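Local coordinates for 457aa long hypothetical protein (Pyrococcus horikoshii, PDB 2CSU) that is of unknown function but joins a Rossmann-type CoA binding domain to a flavodoxin-like domain and a ligase-CoA domain, at residues 79-84 and 122-127; 167-172 and 278-283; 307-312 and 373-378; 333-338 and 343-348; 408-413 and 417-422. One frame throughout, in Å; residues are numbered along the deposited sequence.

Interaction 1. Residues 79-84 and 122-127; sequences DTLIQC and MRIIGP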
# COMPACT_ATOMS: atom_id res chain seq x y z
N ASP A 79 -17.05 -27.33 30.61
CA ASP A 79 -17.63 -26.97 31.89
C ASP A 79 -17.84 -25.46 32.04
O ASP A 79 -18.77 -25.02 32.70
CB ASP A 79 -16.76 -27.48 33.04
CG ASP A 79 -17.38 -27.21 34.39
OD1 ASP A 79 -18.55 -27.62 34.59
OD2 ASP A 79 -16.70 -26.59 35.24
N THR A 80 -16.96 -24.66 31.43
CA THR A 80 -17.11 -23.22 31.51
C THR A 80 -18.33 -22.83 30.69
O THR A 80 -19.11 -21.96 31.09
CB THR A 80 -15.85 -22.48 30.97
OG1 THR A 80 -15.55 -22.95 29.65
CG2 THR A 80 -14.66 -22.72 31.88
N LEU A 81 -18.51 -23.48 29.55
CA LEU A 81 -19.66 -23.19 28.70
C LEU A 81 -20.95 -23.51 29.45
O LEU A 81 -21.89 -22.72 29.41
CB LEU A 81 -19.60 -24.02 27.42
CG LEU A 81 -20.76 -23.80 26.45
CD1 LEU A 81 -20.66 -22.41 25.85
CD2 LEU A 81 -20.71 -24.84 25.34
N ILE A 82 -20.99 -24.65 30.13
CA ILE A 82 -22.17 -25.05 30.89
C ILE A 82 -22.43 -24.03 32.01
O ILE A 82 -23.58 -23.66 32.26
CB ILE A 82 -21.99 -26.48 31.49
CG1 ILE A 82 -21.91 -27.50 30.34
CG2 ILE A 82 -23.17 -26.83 32.44
CD1 ILE A 82 -21.76 -28.95 30.78
N GLN A 83 -21.38 -23.58 32.68
CA GLN A 83 -21.56 -22.59 33.72
C GLN A 83 -22.23 -21.35 33.10
O GLN A 83 -23.21 -20.83 33.63
CB GLN A 83 -20.22 -22.23 34.36
CG GLN A 83 -19.75 -23.23 35.44
CD GLN A 83 -18.37 -22.89 36.00
OE1 GLN A 83 -18.10 -21.75 36.39
NE2 GLN A 83 -17.49 -23.88 36.04
N CYS A 84 -21.71 -20.88 31.97
CA CYS A 84 -22.32 -19.72 31.32
C CYS A 84 -23.80 -20.02 31.09
O CYS A 84 -24.66 -19.16 31.28
CB CYS A 84 -21.63 -19.42 29.99
SG CYS A 84 -19.95 -18.79 30.14
N MSE A 122 -27.93 -20.38 24.05
CA MSE A 122 -26.78 -19.53 23.84
C MSE A 122 -26.26 -19.62 22.40
O MSE A 122 -26.45 -20.60 21.69
CB MSE A 122 -25.69 -19.96 24.83
CG MSE A 122 -26.26 -20.30 26.21
SE MSE A 122 -25.12 -19.94 27.54
CE MSE A 122 -23.70 -20.86 26.91
N ARG A 123 -25.65 -18.52 21.95
CA ARG A 123 -24.96 -18.55 20.66
C ARG A 123 -23.44 -18.48 20.83
O ARG A 123 -22.92 -17.79 21.69
CB ARG A 123 -25.45 -17.36 19.83
CG ARG A 123 -26.94 -17.46 19.50
CD ARG A 123 -27.35 -18.89 19.14
NE ARG A 123 -26.55 -19.38 18.02
CZ ARG A 123 -26.81 -18.86 16.80
NH1 ARG A 123 -27.76 -17.95 16.66
NH2 ARG A 123 -26.12 -19.28 15.74
N ILE A 124 -22.73 -19.26 20.00
CA ILE A 124 -21.28 -19.32 20.15
C ILE A 124 -20.53 -18.83 18.91
O ILE A 124 -20.80 -19.24 17.78
CB ILE A 124 -20.87 -20.75 20.47
CG1 ILE A 124 -21.10 -21.06 21.95
CG2 ILE A 124 -19.36 -20.94 20.19
CD1 ILE A 124 -20.85 -22.53 22.29
N ILE A 125 -19.60 -17.89 19.14
CA ILE A 125 -18.68 -17.54 18.07
C ILE A 125 -17.32 -18.20 18.26
O ILE A 125 -16.71 -18.14 19.32
CB ILE A 125 -18.52 -16.02 18.06
CG1 ILE A 125 -19.87 -15.34 17.79
CG2 ILE A 125 -17.57 -15.60 16.93
CD1 ILE A 125 -19.73 -13.87 17.40
N GLY A 126 -16.87 -18.89 17.20
CA GLY A 126 -15.66 -19.69 17.32
C GLY A 126 -16.00 -21.19 17.27
O GLY A 126 -16.95 -21.61 16.62
N PRO A 127 -15.18 -22.00 17.95
CA PRO A 127 -14.03 -21.53 18.71
C PRO A 127 -12.83 -21.22 17.80
O PRO A 127 -12.96 -20.98 16.61
CB PRO A 127 -13.65 -22.62 19.71
CG PRO A 127 -14.19 -23.93 19.18
CD PRO A 127 -15.31 -23.44 18.14
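Leu81 of helix 74-87 meets Met122, just before strand 123-125, and Ile124 within it. Leu81 and Ile124 reach toward each other tip to tip. The CD1 methyl of Leu81 lies 3.6 Å from CD1 of Ile124, and Leu81 CD2 is almost as near to that methyl, at 3.8 Å. The end of Ile124 is therefore met by both branches of the leucine fork. Leu81 has CG opposite its backbone N (chi1 -180°), which carries the fork out to the strand, although its CB does not point that way.

Met122 is a selenomethionine and behaves differently. It slides past Leu81 in the opposite direction. Its chain bends at chi2 and again at chi3 (-53°), which turns the terminal methyl back along the helix. Met122 CE lies 3.6 Å from Leu81 CD1 and also 3.6 Å from Leu81 O. The same methyl is 4.0 Å from CB of Cys84, while Met122 SE rests 3.8 Å from the carbonyl carbon of Cys84. One bent side chain thus touches both Leu81 and the backbone of Cys84.

All four residues are buried, and the contact is apolar. Ile124 also packs on Val92 and Ile94 of strand 91-94 and on Ala117 of helix 104-120. On another side of helix 74-87, Gln83 NE2 bonds Asp79 OD2 at 2.9 Å, from above the carboxylate plane. The layer of helix against the outermost strand of a five-stranded parallel sheet is characteristic of a Rossmann-type nucleotide-binding fold.

Interaction 2. Residues 167-172 and 278-283; sequences YKTIKE and EMLSMA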
# COMPACT_ATOMS: atom_id res chain seq x y z
N TYR A 167 -3.87 -4.05 11.81
CA TYR A 167 -2.64 -3.26 11.91
C TYR A 167 -2.45 -2.45 10.65
O TYR A 167 -1.98 -1.32 10.70
CB TYR A 167 -1.40 -4.15 12.11
CG TYR A 167 -1.53 -5.14 13.24
CD1 TYR A 167 -2.39 -4.89 14.30
CD2 TYR A 167 -0.79 -6.32 13.24
CE1 TYR A 167 -2.53 -5.80 15.34
CE2 TYR A 167 -0.92 -7.24 14.28
CZ TYR A 167 -1.79 -6.97 15.32
OH TYR A 167 -1.95 -7.87 16.35
N LYS A 168 -2.82 -3.04 9.52
CA LYS A 168 -2.68 -2.36 8.25
C LYS A 168 -3.51 -1.09 8.22
O LYS A 168 -2.99 -0.00 8.00
CB LYS A 168 -3.13 -3.27 7.10
CG LYS A 168 -2.96 -2.65 5.71
CD LYS A 168 -3.35 -3.63 4.61
CE LYS A 168 -2.72 -3.26 3.27
NZ LYS A 168 -3.20 -2.00 2.66
N THR A 169 -4.81 -1.24 8.45
CA THR A 169 -5.75 -0.12 8.44
C THR A 169 -5.42 0.98 9.45
O THR A 169 -5.63 2.16 9.18
CB THR A 169 -7.17 -0.61 8.72
OG1 THR A 169 -7.16 -1.49 9.85
CG2 THR A 169 -7.72 -1.36 7.50
N ILE A 170 -4.92 0.58 10.61
CA ILE A 170 -4.56 1.52 11.66
C ILE A 170 -3.56 2.52 11.12
O ILE A 170 -3.77 3.74 11.21
CB ILE A 170 -3.97 0.78 12.88
CG1 ILE A 170 -5.10 0.07 13.64
CG2 ILE A 170 -3.23 1.76 13.80
CD1 ILE A 170 -4.65 -0.78 14.79
N LYS A 171 -2.48 2.02 10.54
CA LYS A 171 -1.47 2.89 9.98
C LYS A 171 -1.99 3.67 8.77
O LYS A 171 -1.58 4.82 8.54
CB LYS A 171 -0.24 2.09 9.55
CG LYS A 171 0.80 2.95 8.85
CD LYS A 171 2.14 2.23 8.70
CE LYS A 171 3.02 2.95 7.69
NZ LYS A 171 4.41 2.41 7.70
N GLU A 172 -2.89 3.06 8.00
CA GLU A 172 -3.44 3.69 6.80
C GLU A 172 -4.61 4.59 7.16
O GLU A 172 -5.27 5.16 6.29
CB GLU A 172 -3.90 2.64 5.78
CG GLU A 172 -2.78 1.85 5.13
CD GLU A 172 -3.28 0.86 4.09
OE1 GLU A 172 -4.46 0.46 4.19
OE2 GLU A 172 -2.51 0.47 3.20
N GLU A 278 -8.19 -4.19 -2.32
CA GLU A 278 -9.41 -3.99 -3.08
C GLU A 278 -10.61 -4.13 -2.17
O GLU A 278 -11.54 -3.34 -2.25
CB GLU A 278 -9.53 -5.02 -4.22
CG GLU A 278 -8.46 -4.90 -5.30
CD GLU A 278 -8.74 -5.83 -6.49
OE1 GLU A 278 -9.75 -6.57 -6.46
OE2 GLU A 278 -7.93 -5.81 -7.45
N MSE A 279 -10.59 -5.16 -1.33
CA MSE A 279 -11.68 -5.42 -0.38
C MSE A 279 -11.92 -4.18 0.48
O MSE A 279 -13.04 -3.72 0.63
CB MSE A 279 -11.32 -6.63 0.52
CG MSE A 279 -12.42 -7.03 1.56
SE MSE A 279 -11.91 -8.20 2.89
CE MSE A 279 -10.74 -7.15 3.77
N LEU A 280 -10.84 -3.65 1.05
CA LEU A 280 -10.91 -2.47 1.90
C LEU A 280 -11.27 -1.22 1.13
O LEU A 280 -12.07 -0.41 1.60
CB LEU A 280 -9.57 -2.24 2.59
CG LEU A 280 -9.11 -3.32 3.58
CD1 LEU A 280 -7.66 -3.08 3.94
CD2 LEU A 280 -9.98 -3.29 4.82
N SER A 281 -10.68 -1.05 -0.05
CA SER A 281 -10.93 0.13 -0.86
C SER A 281 -12.38 0.18 -1.32
O SER A 281 -13.00 1.25 -1.33
CB SER A 281 -10.00 0.16 -2.08
OG SER A 281 -8.63 0.02 -1.70
N MSE A 282 -12.92 -0.99 -1.67
CA MSE A 282 -14.27 -1.05 -2.19
C MSE A 282 -15.32 -0.87 -1.09
O MSE A 282 -16.41 -0.36 -1.30
CB MSE A 282 -14.47 -2.42 -2.85
CG MSE A 282 -13.83 -2.50 -4.24
SE MSE A 282 -13.80 -4.18 -4.89
CE MSE A 282 -15.55 -4.54 -4.71
N ALA A 283 -14.96 -1.34 0.12
CA ALA A 283 -15.94 -1.37 1.20
C ALA A 283 -16.14 0.00 1.86
O ALA A 283 -17.23 0.39 2.25
CB ALA A 283 -15.47 -2.38 2.24
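This is helix-helix packing inside the flavodoxin-like alpha/beta domain: Thr169, near the end of helix 159-171, meets Leu280 of helix 276-283. The CA atoms of these two residues are 8.7 Å apart, and both side chains start out toward the other helix. They cross at about a right angle. The methyl CG2 of Thr169 sits evenly against the leucine fork, 4.0 Å from Leu280 CD1 and 4.0 Å from Leu280 CD2.

The threonine is turned with its hydroxyl between the backbone N and the carbonyl carbon (chi1 48°), the crowded position. There OG1 hydrogen-bonds to the carbonyls of Val166 and Ile165 in its own helix, which leaves the methyl to make the apolar contact.

Lys168 lies beside it, and its aliphatic part makes a looser approach, with CD 4.4 Å from Leu280 CD1. Its charge is held by two acids. One is Asp277, the residue just before 278-283, so a salt bridge ties the two helices together next to the apolar contact. The second subunit packs close by, with its Glu432 on Lys168. The other acid is Glu172, whose OE2 meets Lys168 NZ at 2.6 Å on the syn side, 30° out of the carboxylate plane.

Interaction 3. Residues 307-312 and 373-378; sequences VLTADE and IAICVV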
# COMPACT_ATOMS: atom_id res chain seq x y z
N VAL A 307 -3.77 9.76 -15.82
CA VAL A 307 -3.82 8.75 -16.88
C VAL A 307 -3.88 7.37 -16.26
O VAL A 307 -4.68 6.53 -16.66
CB VAL A 307 -2.59 8.86 -17.82
CG1 VAL A 307 -2.41 10.30 -18.25
CG2 VAL A 307 -1.35 8.33 -17.15
N LEU A 308 -3.05 7.13 -15.25
CA LEU A 308 -3.07 5.84 -14.57
C LEU A 308 -4.47 5.62 -14.00
O LEU A 308 -5.05 4.55 -14.16
CB LEU A 308 -2.04 5.80 -13.45
CG LEU A 308 -0.58 5.67 -13.87
CD1 LEU A 308 0.32 5.72 -12.64
CD2 LEU A 308 -0.38 4.37 -14.63
N THR A 309 -5.02 6.63 -13.33
CA THR A 309 -6.36 6.46 -12.77
C THR A 309 -7.39 6.22 -13.87
O THR A 309 -8.32 5.43 -13.69
CB THR A 309 -6.83 7.67 -11.96
OG1 THR A 309 -5.92 7.93 -10.88
CG2 THR A 309 -8.20 7.39 -11.40
N ALA A 310 -7.25 6.90 -15.00
CA ALA A 310 -8.20 6.69 -16.09
C ALA A 310 -8.10 5.23 -16.55
O ALA A 310 -9.11 4.56 -16.69
CB ALA A 310 -7.92 7.64 -17.24
N ASP A 311 -6.89 4.73 -16.78
CA ASP A 311 -6.71 3.34 -17.19
C ASP A 311 -7.44 2.40 -16.24
O ASP A 311 -8.26 1.60 -16.67
CB ASP A 311 -5.22 2.96 -17.19
CG ASP A 311 -4.51 3.32 -18.50
OD1 ASP A 311 -5.19 3.63 -19.51
OD2 ASP A 311 -3.25 3.26 -18.53
N GLU A 312 -7.13 2.52 -14.95
CA GLU A 312 -7.72 1.68 -13.91
C GLU A 312 -9.24 1.67 -13.91
O GLU A 312 -9.86 0.64 -13.64
CB GLU A 312 -7.22 2.10 -12.53
CG GLU A 312 -5.75 1.78 -12.28
CD GLU A 312 -5.46 0.28 -12.35
OE1 GLU A 312 -6.38 -0.53 -12.12
OE2 GLU A 312 -4.30 -0.07 -12.64
N ILE A 373 -13.76 12.23 -9.05
CA ILE A 373 -12.50 11.77 -8.49
C ILE A 373 -11.45 12.88 -8.41
O ILE A 373 -10.98 13.41 -9.41
CB ILE A 373 -11.98 10.62 -9.36
CG1 ILE A 373 -12.83 9.37 -9.14
CG2 ILE A 373 -10.52 10.28 -8.97
CD1 ILE A 373 -12.30 8.16 -9.92
N ALA A 374 -11.12 13.27 -7.17
CA ALA A 374 -10.12 14.32 -6.99
C ALA A 374 -8.71 13.75 -6.75
O ALA A 374 -8.44 13.07 -5.77
CB ALA A 374 -10.54 15.19 -5.81
N ILE A 375 -7.80 14.05 -7.70
CA ILE A 375 -6.41 13.58 -7.58
C ILE A 375 -5.44 14.74 -7.31
O ILE A 375 -5.41 15.75 -8.00
CB ILE A 375 -6.03 12.89 -8.90
CG1 ILE A 375 -6.95 11.69 -9.16
CG2 ILE A 375 -4.58 12.38 -8.83
CD1 ILE A 375 -6.69 11.04 -10.52
N CYS A 376 -4.63 14.59 -6.23
CA CYS A 376 -3.74 15.67 -5.92
C CYS A 376 -2.41 15.14 -5.42
O CYS A 376 -2.30 14.48 -4.40
CB CYS A 376 -4.37 16.50 -4.82
SG CYS A 376 -3.25 17.77 -4.19
N VAL A 377 -1.38 15.38 -6.24
CA VAL A 377 -0.06 15.33 -5.67
C VAL A 377 0.15 16.60 -4.84
O VAL A 377 -0.00 17.73 -5.30
CB VAL A 377 0.95 15.27 -6.82
CG1 VAL A 377 2.36 15.17 -6.25
CG2 VAL A 377 0.66 14.06 -7.68
N VAL A 378 0.42 16.39 -3.54
CA VAL A 378 0.54 17.54 -2.65
C VAL A 378 1.86 18.29 -2.87
O VAL A 378 2.95 17.77 -2.69
CB VAL A 378 0.43 17.04 -1.20
CG1 VAL A 378 0.70 18.21 -0.24
CG2 VAL A 378 -0.96 16.51 -0.95
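Thr309 and Ile375 are the closest backbone pair here, with CA atoms 8.8 Å apart. Thr309 is on helix 303-314 and Ile375 on strand 371-377, so a helix lies over a strand of the sheet. Ile373 and Ile375 alternate with Ala374, and both isoleucines point their CB atoms at the helix.

Thr309 and Ile375 reach toward each other tip to tip. The end methyl CD1 of Ile375 comes within 3.2 Å of Thr309 OG1 and 3.7 Å of Thr309 CB. The isoleucine arm is extended (chi2 175°), which takes CD1 straight out to the threonine. Thr309 CG2 stands 4.0 Å from the same methyl. It also faces Ile373 CD1, more loosely, at 4.4 Å.

The buried hydroxyl of Thr309 is satisfied elsewhere: OG1 hydrogen-bonds to the carbonyl of Pro305, one turn back in the helix. The approach of the Ile375 methyl is van der Waals packing. Ile375 also touches Pro305 and Ile298, and Ile373 reaches Leu313 of the same helix.

Helix 303-314 follows strand 295-300, which pairs in parallel with strand 371-377. Such a helix, packed on parallel strands by a threonine on the helix and isoleucines on the strand, is the layering of an alpha/beta fold, here in the ligase-CoA domain.

Interaction 4. Residues 333-338 and 343-348; sequences SFLPPM and NPVDMI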
# COMPACT_ATOMS: atom_id res chain seq x y z
N SER A 333 -11.24 29.75 -18.24
CA SER A 333 -11.06 31.13 -17.84
C SER A 333 -10.12 31.35 -16.67
O SER A 333 -9.34 32.31 -16.67
CB SER A 333 -12.41 31.77 -17.53
OG SER A 333 -12.88 31.36 -16.26
N PHE A 334 -10.15 30.47 -15.67
CA PHE A 334 -9.29 30.66 -14.52
C PHE A 334 -8.10 29.71 -14.40
O PHE A 334 -7.23 29.91 -13.56
CB PHE A 334 -10.12 30.61 -13.24
CG PHE A 334 -10.62 29.23 -12.90
CD1 PHE A 334 -9.85 28.37 -12.13
CD2 PHE A 334 -11.87 28.81 -13.34
CE1 PHE A 334 -10.31 27.09 -11.80
CE2 PHE A 334 -12.35 27.52 -13.02
CZ PHE A 334 -11.57 26.66 -12.25
N LEU A 335 -8.07 28.68 -15.24
CA LEU A 335 -6.97 27.72 -15.20
C LEU A 335 -5.86 28.13 -16.16
O LEU A 335 -6.09 28.89 -17.09
CB LEU A 335 -7.45 26.32 -15.57
CG LEU A 335 -8.39 25.65 -14.57
CD1 LEU A 335 -8.82 24.28 -15.10
CD2 LEU A 335 -7.68 25.54 -13.24
N PRO A 336 -4.64 27.62 -15.94
CA PRO A 336 -3.51 27.96 -16.82
C PRO A 336 -3.80 27.57 -18.28
O PRO A 336 -4.76 26.86 -18.57
CB PRO A 336 -2.36 27.15 -16.22
CG PRO A 336 -2.71 27.12 -14.76
CD PRO A 336 -4.19 26.83 -14.79
N PRO A 337 -2.95 28.05 -19.21
CA PRO A 337 -3.08 27.85 -20.66
C PRO A 337 -2.90 26.38 -21.09
O PRO A 337 -3.57 25.88 -21.98
CB PRO A 337 -2.06 28.74 -21.35
CG PRO A 337 -1.63 29.80 -20.35
CD PRO A 337 -1.97 29.09 -18.96
N MSE A 338 -1.92 25.69 -20.45
CA MSE A 338 -1.68 24.30 -20.84
C MSE A 338 -2.50 23.31 -20.01
O MSE A 338 -2.14 22.16 -19.81
CB MSE A 338 -0.19 23.99 -20.69
CG MSE A 338 0.48 23.67 -22.03
SE MSE A 338 0.71 25.14 -23.04
CE MSE A 338 -0.28 24.63 -24.46
N ASN A 343 -12.50 15.65 -20.95
CA ASN A 343 -13.03 14.62 -20.07
C ASN A 343 -12.33 14.59 -18.70
O ASN A 343 -12.97 14.61 -17.65
CB ASN A 343 -12.86 13.26 -20.76
CG ASN A 343 -13.80 13.17 -21.93
OD1 ASN A 343 -13.70 12.28 -22.78
ND2 ASN A 343 -14.76 14.11 -21.97
N PRO A 344 -10.99 14.46 -18.72
CA PRO A 344 -10.18 14.62 -17.52
C PRO A 344 -9.67 16.06 -17.39
O PRO A 344 -9.04 16.62 -18.29
CB PRO A 344 -8.99 13.67 -17.69
CG PRO A 344 -8.76 13.49 -19.19
CD PRO A 344 -10.11 14.09 -19.83
N VAL A 345 -9.98 16.69 -16.24
CA VAL A 345 -9.57 18.08 -16.04
C VAL A 345 -8.20 18.19 -15.36
O VAL A 345 -8.04 17.89 -14.18
CB VAL A 345 -10.63 18.79 -15.21
CG1 VAL A 345 -10.16 20.21 -14.88
CG2 VAL A 345 -11.94 18.86 -15.98
N ASP A 346 -7.18 18.58 -16.13
CA ASP A 346 -5.86 18.64 -15.54
C ASP A 346 -5.42 20.06 -15.22
O ASP A 346 -4.75 20.73 -15.99
CB ASP A 346 -4.85 17.98 -16.48
CG ASP A 346 -3.49 17.96 -15.80
OD1 ASP A 346 -2.53 17.54 -16.44
OD2 ASP A 346 -3.40 18.40 -14.66
N MSE A 347 -5.88 20.55 -14.04
CA MSE A 347 -5.25 21.75 -13.51
C MSE A 347 -3.75 21.52 -13.41
O MSE A 347 -3.29 20.41 -13.20
CB MSE A 347 -5.82 22.03 -12.12
CG MSE A 347 -7.28 21.62 -11.97
SE MSE A 347 -7.91 21.93 -10.32
CE MSE A 347 -8.54 20.28 -9.98
N ILE A 348 -2.98 22.59 -13.61
CA ILE A 348 -1.54 22.43 -13.58
C ILE A 348 -1.03 22.22 -12.15
O ILE A 348 -1.78 22.27 -11.18
CB ILE A 348 -0.90 23.67 -14.21
CG1 ILE A 348 -1.55 23.96 -15.57
CG2 ILE A 348 0.60 23.43 -14.44
CD1 ILE A 348 -1.77 22.69 -16.40
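Val345, whose side chain packs on Leu335, is hydrogen-bonded through its backbone to Ile298 and Thr300 of strand 295-300. Within its own segment there is a further, weak bond from Met347 N to Val345 O at 3.4 Å. The place is an edge of the alpha/beta ligase-CoA domain. Helix 325-334 ends here, and the chain returns through strand 340-341, which pairs antiparallel with strand 344-346. The touching parts, 335-338 and 345-348, run 80° apart.

Leu335, the first residue past the helix, points its CB at 343-348. Its CD1 lies 4.3 Å from Val345 CG1. Its CD2 lies 4.1 Å from CB of Met347, a selenomethionine, and the two side chains cross obliquely. Just before it, Phe334 makes a cation-pi contact with Arg358 of helix 353-365, the helix that Met347 also touches.

Nearer the surface, Pro336 and Ile348 slide past each other in opposite directions. Ile348 CG1 lies against the proline ring, 3.4 Å from Pro336 CB and 3.5 Å from Pro336 CG. Both carbon pairs are tighter than usual. Met338, also a selenomethionine, is exposed and packs on Thr102 of the second subunit. Ile348 folds at chi2 (-42°), and this bend brings its CD1 methyl to 3.5 Å from the backbone O of Met338.

Interaction 5. Residues 408-413 and 417-422; sequences AMFMAG and EKAKEL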
# COMPACT_ATOMS: atom_id res chain seq x y z
N ALA A 408 -11.36 10.64 -3.43
CA ALA A 408 -10.09 11.36 -3.48
C ALA A 408 -8.91 10.41 -3.58
O ALA A 408 -8.90 9.31 -3.05
CB ALA A 408 -9.98 12.22 -2.21
N MSE A 409 -7.91 10.85 -4.37
CA MSE A 409 -6.64 10.15 -4.37
C MSE A 409 -5.48 11.13 -4.21
O MSE A 409 -5.14 11.88 -5.11
CB MSE A 409 -6.51 9.41 -5.71
CG MSE A 409 -5.51 8.26 -5.65
SE MSE A 409 -4.12 8.50 -6.75
CE MSE A 409 -2.81 8.46 -5.52
N PHE A 410 -4.92 11.12 -2.99
CA PHE A 410 -3.89 12.11 -2.67
C PHE A 410 -2.51 11.47 -2.52
O PHE A 410 -2.35 10.39 -1.97
CB PHE A 410 -4.29 12.80 -1.37
CG PHE A 410 -5.10 14.03 -1.67
CD1 PHE A 410 -6.21 13.94 -2.50
CD2 PHE A 410 -4.74 15.25 -1.11
CE1 PHE A 410 -6.97 15.07 -2.76
CE2 PHE A 410 -5.51 16.38 -1.37
CZ PHE A 410 -6.62 16.29 -2.20
N MSE A 411 -1.50 12.18 -3.06
CA MSE A 411 -0.14 11.67 -2.95
C MSE A 411 0.83 12.76 -2.47
O MSE A 411 0.81 13.89 -2.92
CB MSE A 411 0.29 11.18 -4.34
CG MSE A 411 -0.44 9.91 -4.77
SE MSE A 411 -0.01 9.40 -6.43
CE MSE A 411 1.73 9.06 -6.14
N ALA A 412 1.67 12.39 -1.49
CA ALA A 412 1.62 11.03 -0.96
C ALA A 412 2.55 10.87 0.24
O ALA A 412 3.18 11.81 0.72
CB ALA A 412 2.05 10.08 -2.08
N GLY A 413 2.60 9.63 0.76
CA GLY A 413 3.46 9.36 1.91
C GLY A 413 3.18 10.33 3.05
O GLY A 413 2.04 10.61 3.41
N GLU A 417 -0.42 13.09 4.38
CA GLU A 417 -1.14 12.62 5.56
C GLU A 417 -2.20 13.55 6.13
O GLU A 417 -3.31 13.11 6.42
CB GLU A 417 -0.14 12.21 6.65
CG GLU A 417 0.55 10.88 6.38
CD GLU A 417 0.31 9.85 7.47
OE1 GLU A 417 -0.84 9.77 7.98
OE2 GLU A 417 1.27 9.12 7.83
N LYS A 418 -1.86 14.82 6.30
CA LYS A 418 -2.81 15.77 6.86
C LYS A 418 -4.00 15.99 5.93
O LYS A 418 -5.13 16.13 6.39
CB LYS A 418 -2.12 17.11 7.15
CG LYS A 418 -1.01 17.01 8.19
CD LYS A 418 -0.23 18.32 8.31
CE LYS A 418 0.99 18.14 9.22
NZ LYS A 418 2.04 19.17 8.98
N ALA A 419 -3.75 16.04 4.63
CA ALA A 419 -4.85 16.24 3.68
C ALA A 419 -5.81 15.05 3.73
O ALA A 419 -7.03 15.22 3.69
CB ALA A 419 -4.30 16.43 2.27
N LYS A 420 -5.27 13.84 3.84
CA LYS A 420 -6.12 12.65 3.90
C LYS A 420 -6.96 12.66 5.17
O LYS A 420 -8.19 12.52 5.12
CB LYS A 420 -5.28 11.36 3.87
CG LYS A 420 -6.16 10.11 3.87
CD LYS A 420 -5.37 8.82 3.87
CE LYS A 420 -6.30 7.63 4.12
NZ LYS A 420 -5.76 6.35 3.57
N GLU A 421 -6.30 12.84 6.31
CA GLU A 421 -6.99 12.86 7.60
C GLU A 421 -8.17 13.82 7.53
O GLU A 421 -9.27 13.48 7.97
CB GLU A 421 -6.01 13.27 8.72
CG GLU A 421 -5.11 12.12 9.20
CD GLU A 421 -4.02 12.55 10.19
OE1 GLU A 421 -3.21 11.68 10.59
OE2 GLU A 421 -3.98 13.74 10.57
N LEU A 422 -7.94 14.99 6.95
CA LEU A 422 -8.98 16.00 6.82
C LEU A 422 -10.11 15.58 5.89
O LEU A 422 -11.28 15.87 6.14
CB LEU A 422 -8.38 17.32 6.34
CG LEU A 422 -9.33 18.50 6.15
CD1 LEU A 422 -10.03 18.86 7.47
CD2 LEU A 422 -8.54 19.70 5.63
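Phe410 of strand 406-411 and Ala419 of helix 417-424 make the apolar part of this contact. The methyl CB of Ala419 lies 3.6 Å from Phe410 CD2 and 3.8 Å from Phe410 CE2, so the methyl meets the CD2-CE2 bond of the ring obliquely. The CA atoms of Phe410 and Lys420 are 7.0 Å apart.

The second kind of contact is between a backbone carbonyl and a side-chain carbon. Gly413 O lies 3.3 Å from Glu417 CG, where the chain turns from the strand into the helix. Gly413 has a positive phi (54°), and the peptide bond before Ala412 is cis. Ser416 OG gives Gly413 O a weak hydrogen bond.

The charged ends meet partners outside the two segments. Glu417 bends at chi2 (-121°), and its OE2 makes a salt bridge with Lys171 of the second subunit. Lys420 NZ hydrogen-bonds to the carbonyl of Glu172 in its own chain.

Strand 406-411, helix 417-424 and strand 430-431 form a beta-alpha-beta unit. Phe410 also packs on Thr430 and on Leu423, and Ala390 of helix 388-400 touches both Phe410 and Ala419, so the ring lies between sheet and two helices.

In the fold
Interactions 1, 2, 3 and 5 are buried, while interaction 4 is partly open at its Pro336 and Met338 end. Interaction 1 stands alone in the CoA binding domain, its centre 50 Å from that of interaction 3. Interactions 3, 4 and 5 all reach one mixed sheet of the ligase-CoA domain. Strands 371-377 and 406-411 are neighbours there, and Cys376 packs on Phe410. Interaction 4 is nested in the loop closed by interaction 3. Interactions 1 and 4 are mainly aliphatic, interactions 2 and 3 add a threonine, and interaction 5 an aromatic ring. Interactions 2 and 5 touch each other although they belong to different domains, and both have charged residues that reach the second subunit.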